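Local coordinates for possible TctC subunit of the Tripartite Tricarboxylate Transport(TTT) Family (Rhodopseudomonas palustris, PDB 6HKE), which binds malate in the periplasm as the substrate-binding component of a tripartite tricarboxylate transport system, probably passing it on to the membrane permease for uptake, at residues P23-G28 with P170-G175; K119-K124 with K206-A211. The protein carries 2 engineered substitutions. All blocks are in the same frame, centred on the assembly; numbering follows the deposited sequence.

Interaction 1: P23-G28 with P170-G175. With LMR ((2S)-2-hydroxybutanedioic acid), chain E; MLT (D-malate), chain D.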
loop_
_atom_site.group_PDB
_atom_site.type_symbol
_atom_site.label_atom_id
_atom_site.label_comp_id
_atom_site.label_asym_id
_atom_site.label_seq_id
_atom_site.Cartn_x
_atom_site.Cartn_y
_atom_site.Cartn_z
ATOM N N PRO A 23 0.659 -8.216 -5.745
ATOM C CA PRO A 23 -0.679 -8.174 -6.348
ATOM C C PRO A 23 -0.885 -7.103 -7.435
ATOM O O PRO A 23 -1.938 -7.100 -8.078
ATOM C CB PRO A 23 -1.632 -7.812 -5.196
ATOM C CG PRO A 23 -0.819 -7.957 -3.933
ATOM C CD PRO A 23 0.637 -7.824 -4.329
ATOM N N PHE A 24 0.086 -6.196 -7.586
ATOM C CA PHE A 24 -0.077 -4.960 -8.387
ATOM C C PHE A 24 0.989 -4.843 -9.473
ATOM O O PHE A 24 2.045 -5.484 -9.416
ATOM C CB PHE A 24 -0.087 -3.767 -7.440
ATOM C CG PHE A 24 -1.237 -3.844 -6.476
ATOM C CD1 PHE A 24 -2.527 -3.609 -6.908
ATOM C CD2 PHE A 24 -1.036 -4.214 -5.155
ATOM C CE1 PHE A 24 -3.597 -3.715 -6.031
ATOM C CE2 PHE A 24 -2.107 -4.310 -4.281
ATOM C CZ PHE A 24 -3.384 -4.062 -4.722
ATOM N N ALA A 25 0.686 -4.000 -10.442
ATOM C CA ALA A 25 1.492 -3.771 -11.662
ATOM C C ALA A 25 2.887 -3.282 -11.270
ATOM O O ALA A 25 3.026 -2.556 -10.236
ATOM C CB ALA A 25 0.788 -2.792 -12.564
ATOM N N LYS A 26 3.873 -3.717 -12.051
ATOM C CA LYS A 26 5.295 -3.299 -11.958
ATOM C C LYS A 26 5.363 -1.761 -11.932
ATOM O O LYS A 26 4.505 -1.095 -12.556
ATOM C CB LYS A 26 6.079 -3.940 -13.111
ATOM C CG LYS A 26 7.589 -3.854 -12.968
ATOM C CD LYS A 26 8.380 -4.460 -14.123
ATOM C CE LYS A 26 9.880 -4.498 -13.853
ATOM N NZ LYS A 26 10.652 -4.984 -15.027
ATOM N N GLY A 27 6.313 -1.199 -11.184
ATOM C CA GLY A 27 6.558 0.259 -11.133
ATOM C C GLY A 27 5.797 0.957 -10.016
ATOM O O GLY A 27 6.214 2.046 -9.639
ATOM N N GLY A 28 4.719 0.362 -9.499
ATOM C CA GLY A 28 3.918 0.955 -8.410
ATOM C C GLY A 28 4.553 0.751 -7.039
ATOM O O GLY A 28 5.582 0.098 -6.909
ATOM N N PRO A 170 -10.970 1.671 -12.010
ATOM C CA PRO A 170 -10.028 0.696 -11.476
ATOM C C PRO A 170 -8.809 0.517 -12.390
ATOM O O PRO A 170 -8.980 0.404 -13.598
ATOM C CB PRO A 170 -10.880 -0.584 -11.411
ATOM C CG PRO A 170 -11.835 -0.466 -12.573
ATOM C CD PRO A 170 -12.066 1.025 -12.757
ATOM N N PHE A 171 -7.620 0.449 -11.789
ATOM C CA PHE A 171 -6.329 0.226 -12.487
ATOM C C PHE A 171 -5.705 -1.064 -11.954
ATOM O O PHE A 171 -6.161 -1.574 -10.937
ATOM C CB PHE A 171 -5.409 1.443 -12.314
ATOM C CG PHE A 171 -5.814 2.638 -13.139
ATOM C CD1 PHE A 171 -6.803 3.502 -12.698
ATOM C CD2 PHE A 171 -5.256 2.854 -14.392
ATOM C CE1 PHE A 171 -7.188 4.582 -13.477
ATOM C CE2 PHE A 171 -5.648 3.925 -15.172
ATOM C CZ PHE A 171 -6.622 4.781 -14.720
ATOM N N SER A 172 -4.703 -1.582 -12.661
ATOM C CA SER A 172 -3.889 -2.769 -12.290
ATOM C C SER A 172 -2.918 -2.420 -11.151
ATOM O O SER A 172 -2.287 -3.361 -10.618
ATOM C CB SER A 172 -3.133 -3.300 -13.497
ATOM O OG SER A 172 -2.368 -2.274 -14.126
ATOM N N GLY A 173 -2.749 -1.128 -10.855
ATOM C CA GLY A 173 -1.926 -0.599 -9.749
ATOM C C GLY A 173 -1.954 0.916 -9.740
ATOM O O GLY A 173 -2.563 1.507 -10.661
ATOM N N THR A 174 -1.310 1.566 -8.770
ATOM C CA THR A 174 -1.217 3.056 -8.752
ATOM C C THR A 174 -0.026 3.499 -9.603
ATOM O O THR A 174 0.083 4.718 -9.860
ATOM C CB THR A 174 -1.174 3.644 -7.344
ATOM O OG1 THR A 174 -0.021 3.073 -6.725
ATOM C CG2 THR A 174 -2.463 3.382 -6.592
ATOM N N GLY A 175 0.794 2.569 -10.085
ATOM C CA GLY A 175 1.764 2.899 -11.149
ATOM C C GLY A 175 1.036 3.349 -12.414
ATOM O O GLY A 175 1.126 4.497 -12.829
HETATM C C1 LMR E . -2.702 0.205 -3.848
HETATM O O1A LMR E . -3.056 -0.872 -3.341
HETATM O O1B LMR E . -3.393 1.258 -3.839
HETATM C C2 LMR E . -1.316 0.250 -4.511
HETATM O O2 LMR E . -0.258 -0.253 -3.702
HETATM C C3 LMR E . -1.268 -0.520 -5.833
HETATM C C4 LMR E . 0.195 -0.640 -6.222
HETATM O O4A LMR E . 0.570 -0.048 -7.252
HETATM O O4B LMR E . 0.965 -1.288 -5.472
HETATM C C1 MLT D . -2.631 -0.108 -3.800
HETATM O O1 MLT D . -3.058 -0.709 -2.790
HETATM O O2 MLT D . -3.192 0.937 -4.200
HETATM C C2 MLT D . -1.455 -0.695 -4.547
HETATM O O3 MLT D . -0.299 -1.045 -3.759
HETATM C C3 MLT D . -0.892 0.268 -5.548
HETATM C C4 MLT D . 0.213 -0.518 -6.205
HETATM O O4 MLT D . 1.100 -1.065 -5.494
HETATM O O5 MLT D . 0.150 -0.608 -7.448
#

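Interaction 2: K119-K124 with K206-A211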
loop_
_atom_site.group_PDB
_atom_site.type_symbol
_atom_site.label_atom_id
_atom_site.label_comp_id
_atom_site.label_asym_id
_atom_site.label_seq_id
_atom_site.Cartn_x
_atom_site.Cartn_y
_atom_site.Cartn_z
ATOM N N LYS A 119 -2.553 17.991 -12.487
ATOM C CA LYS A 119 -1.873 19.318 -12.442
ATOM C C LYS A 119 -2.876 20.483 -12.431
ATOM O O LYS A 119 -2.723 21.402 -11.604
ATOM C CB LYS A 119 -1.002 19.492 -13.693
ATOM C CG LYS A 119 0.499 19.301 -13.532
ATOM C CD LYS A 119 1.229 19.362 -14.880
ATOM C CE LYS A 119 2.522 20.153 -14.855
ATOM N NZ LYS A 119 3.614 19.460 -15.584
ATOM N N GLN A 120 -3.842 20.457 -13.345
ATOM C CA GLN A 120 -4.766 21.587 -13.641
ATOM C C GLN A 120 -6.087 21.386 -12.893
ATOM O O GLN A 120 -7.060 22.089 -13.213
ATOM C CB GLN A 120 -5.032 21.696 -15.147
ATOM C CG GLN A 120 -3.813 21.423 -16.028
ATOM C CD GLN A 120 -2.782 22.517 -15.903
ATOM O OE1 GLN A 120 -3.039 23.578 -15.336
ATOM N NE2 GLN A 120 -1.601 22.264 -16.446
ATOM N N PHE A 121 -6.150 20.475 -11.928
ATOM C CA PHE A 121 -7.385 20.295 -11.135
ATOM C C PHE A 121 -7.694 21.638 -10.488
ATOM O O PHE A 121 -6.892 22.146 -9.709
ATOM C CB PHE A 121 -7.276 19.162 -10.117
ATOM C CG PHE A 121 -8.618 18.606 -9.716
ATOM C CD1 PHE A 121 -9.542 18.231 -10.678
ATOM C CD2 PHE A 121 -8.951 18.430 -8.382
ATOM C CE1 PHE A 121 -10.781 17.721 -10.320
ATOM C CE2 PHE A 121 -10.186 17.910 -8.022
ATOM C CZ PHE A 121 -11.097 17.557 -8.991
ATOM N N PRO A 122 -8.824 22.287 -10.844
ATOM C CA PRO A 122 -9.080 23.668 -10.411
ATOM C C PRO A 122 -9.106 23.991 -8.917
ATOM O O PRO A 122 -8.691 25.077 -8.541
ATOM C CB PRO A 122 -10.433 23.976 -11.065
ATOM C CG PRO A 122 -10.420 23.109 -12.307
ATOM C CD PRO A 122 -9.826 21.806 -11.813
ATOM N N PRO A 123 -9.558 23.123 -7.987
ATOM C CA PRO A 123 -9.490 23.484 -6.571
ATOM C C PRO A 123 -8.022 23.716 -6.165
ATOM O O PRO A 123 -7.150 23.023 -6.654
ATOM C CB PRO A 123 -10.108 22.275 -5.855
ATOM C CG PRO A 123 -10.911 21.573 -6.929
ATOM C CD PRO A 123 -10.118 21.784 -8.198
ATOM N N LYS A 124 -7.764 24.704 -5.314
ATOM C CA LYS A 124 -6.383 25.067 -4.902
ATOM C C LYS A 124 -6.111 24.540 -3.491
ATOM O O LYS A 124 -4.925 24.381 -3.154
ATOM C CB LYS A 124 -6.186 26.577 -5.055
ATOM C CG LYS A 124 -6.228 27.051 -6.502
ATOM C CD LYS A 124 -5.719 28.463 -6.717
ATOM C CE LYS A 124 -6.641 29.304 -7.577
ATOM N NZ LYS A 124 -7.922 29.603 -6.888
ATOM N N LYS A 206 -0.162 17.101 -8.338
ATOM C CA LYS A 206 -0.157 17.894 -7.091
ATOM C C LYS A 206 -0.833 17.089 -5.978
ATOM O O LYS A 206 -1.659 16.202 -6.298
ATOM C CB LYS A 206 -0.797 19.264 -7.327
ATOM C CG LYS A 206 -2.168 19.268 -7.970
ATOM C CD LYS A 206 -2.609 20.667 -8.295
ATOM C CE LYS A 206 -4.094 20.769 -8.565
ATOM N NZ LYS A 206 -4.525 22.184 -8.661
ATOM N N ALA A 207 -0.401 17.344 -4.738
ATOM C CA ALA A 207 -0.971 16.809 -3.484
ATOM C C ALA A 207 -1.848 17.901 -2.876
ATOM O O ALA A 207 -1.439 19.040 -2.943
ATOM C CB ALA A 207 0.138 16.430 -2.535
ATOM N N TYR A 208 -3.022 17.569 -2.345
ATOM C CA TYR A 208 -3.840 18.500 -1.537
ATOM C C TYR A 208 -3.490 18.292 -0.066
ATOM O O TYR A 208 -3.103 19.266 0.581
ATOM C CB TYR A 208 -5.321 18.313 -1.853
ATOM C CG TYR A 208 -5.723 18.945 -3.159
ATOM C CD1 TYR A 208 -6.132 20.265 -3.200
ATOM C CD2 TYR A 208 -5.666 18.245 -4.354
ATOM C CE1 TYR A 208 -6.509 20.864 -4.390
ATOM C CE2 TYR A 208 -6.030 18.834 -5.554
ATOM C CZ TYR A 208 -6.449 20.153 -5.574
ATOM O OH TYR A 208 -6.823 20.755 -6.746
ATOM N N VAL A 209 -3.567 17.055 0.433
ATOM C CA VAL A 209 -3.279 16.761 1.866
ATOM C C VAL A 209 -2.538 15.430 1.977
ATOM O O VAL A 209 -2.508 14.673 1.005
ATOM C CB VAL A 209 -4.552 16.798 2.729
ATOM C CG1 VAL A 209 -5.083 18.213 2.826
ATOM C CG2 VAL A 209 -5.633 15.859 2.225
ATOM N N ILE A 210 -1.876 15.236 3.112
ATOM C CA ILE A 210 -1.254 13.950 3.532
ATOM C C ILE A 210 -2.141 13.404 4.653
ATOM O O ILE A 210 -2.560 14.202 5.512
ATOM C CB ILE A 210 0.221 14.162 3.928
ATOM C CG1 ILE A 210 0.928 12.841 4.234
ATOM C CG2 ILE A 210 0.357 15.143 5.078
ATOM C CD1 ILE A 210 2.440 12.988 4.357
ATOM N N ALA A 211 -2.510 12.130 4.574
ATOM C CA ALA A 211 -3.429 11.472 5.524
ATOM C C ALA A 211 -2.614 10.977 6.716
ATOM O O ALA A 211 -2.506 9.744 6.898
ATOM C CB ALA A 211 -4.170 10.354 4.849
#

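Interaction 1: P23-G28 with P170-G175
Ala25 and Ser172 form the direct polar link between the two segments. Ala25 N donates to Ser172 O at 3.0 Å, with an N-H...O angle of 148° and the donor standing above the carbonyl plane. The same oxygen receives a CA-H...O contact from Phe24 CA at 3.5 Å and lies at the edge of the Phe24 ring, near its plane. This is the cleft of a type II periplasmic binding protein, where both segments lead into helices: Gly28 is the N-cap of helix 29-45 and Gly173 that of helix 174-182. The backbones come closest at Gly28 and Gly175, whose CA atoms are 4.0 Å apart and where neither residue has a side chain to hold them off. The outer side of the contact lies at the partly exposed Ser172, whose OG rests on Ala25 CB at 3.6 Å; beyond it, in the type II turn from Ala25 to Gly28, the exposed Lys26 points away from 170-175.

Bound malate, modelled as two overlapping enantiomers, fills the inner side. The Phe24 side chain has CG anti to its carbonyl carbon (chi1 -61°), which lays one ring face against the ligand: CG is 3.4 Å from LMR C3, while MLT C2 sits over the ring centre. Pro23 CB backs the opposite face. Thr174 N donates to one carboxylate oxygen of either isomer, LMR O4A or MLT O5, at 2.9 Å in both cases. Thr30 OG1, at the start of the other helix, also bonds to both ligands. A carboxylate gripped by a backbone N-H beside two helix N-termini is probably stabilised as an anion, while the aromatic face meets the carbon backbone common to both enantiomers.

Interaction 2: K119-K124 with K206-A211
The backbones come closest at Lys119 and Lys206, whose CA atoms are 5.8 Å apart, and stand 7.8 Å apart between Lys124 CA and Tyr208 CA. In this periplasmic-binding-protein fold, strands 102-118 and 205-210 are antiparallel neighbours, and the loop that leads from strand 102-118 to helix 126-136 packs against strand 205-210.

Lys206 makes the main polar bond. Its CG lies between the backbone N and the carbonyl carbon (chi1 52°), and the extended remainder of the chain runs past the loop, with CD 3.4 Å from Lys119 O. At its tip, NZ donates to Phe121 O at 2.6 Å, in the carbonyl plane at a C=O...N angle of 149°, so the ammonium tethers a backbone carbonyl of the loop.

Tyr208 enters next to it. Its side chain crosses that of Phe121 at about a right angle, bringing Tyr208 CE2 to 4.1 Å from Phe121 CD2. Pro123 flanks the tyrosine through CB, 4.1 Å from Tyr208 CE1. Helix 126-136 continues this aromatic cluster, Tyr132 meeting Phe121 edge-to-face and Phe129 meeting the Tyr208 ring. The relative placing of Pro123 O and Tyr208 OH is doubtful. Within the loop, Pro123 CD lies 3.5 Å above one face of the Phe121 ring, offset from its centre.

In the fold
From the N terminus, strand 18-22 runs into 23-28, the first half of interaction 1, and helix 29-45 follows. The chain later reaches 119-124, between strand 102-118 and helix 126-136, before 170-175 closes interaction 1 across 141 intervening residues. Only afterwards does 206-211 close interaction 2, with 81 residues between its segments, so the two contacts cross rather than nest. Interaction 1 joins the turn after strand 18-22 to the start of helix 174-182 across the malate pocket. Interaction 2 ties the loop that follows strand 102-118 to strand 205-210, away from the ligand. Their centres are about 21 Å apart, and they do not touch.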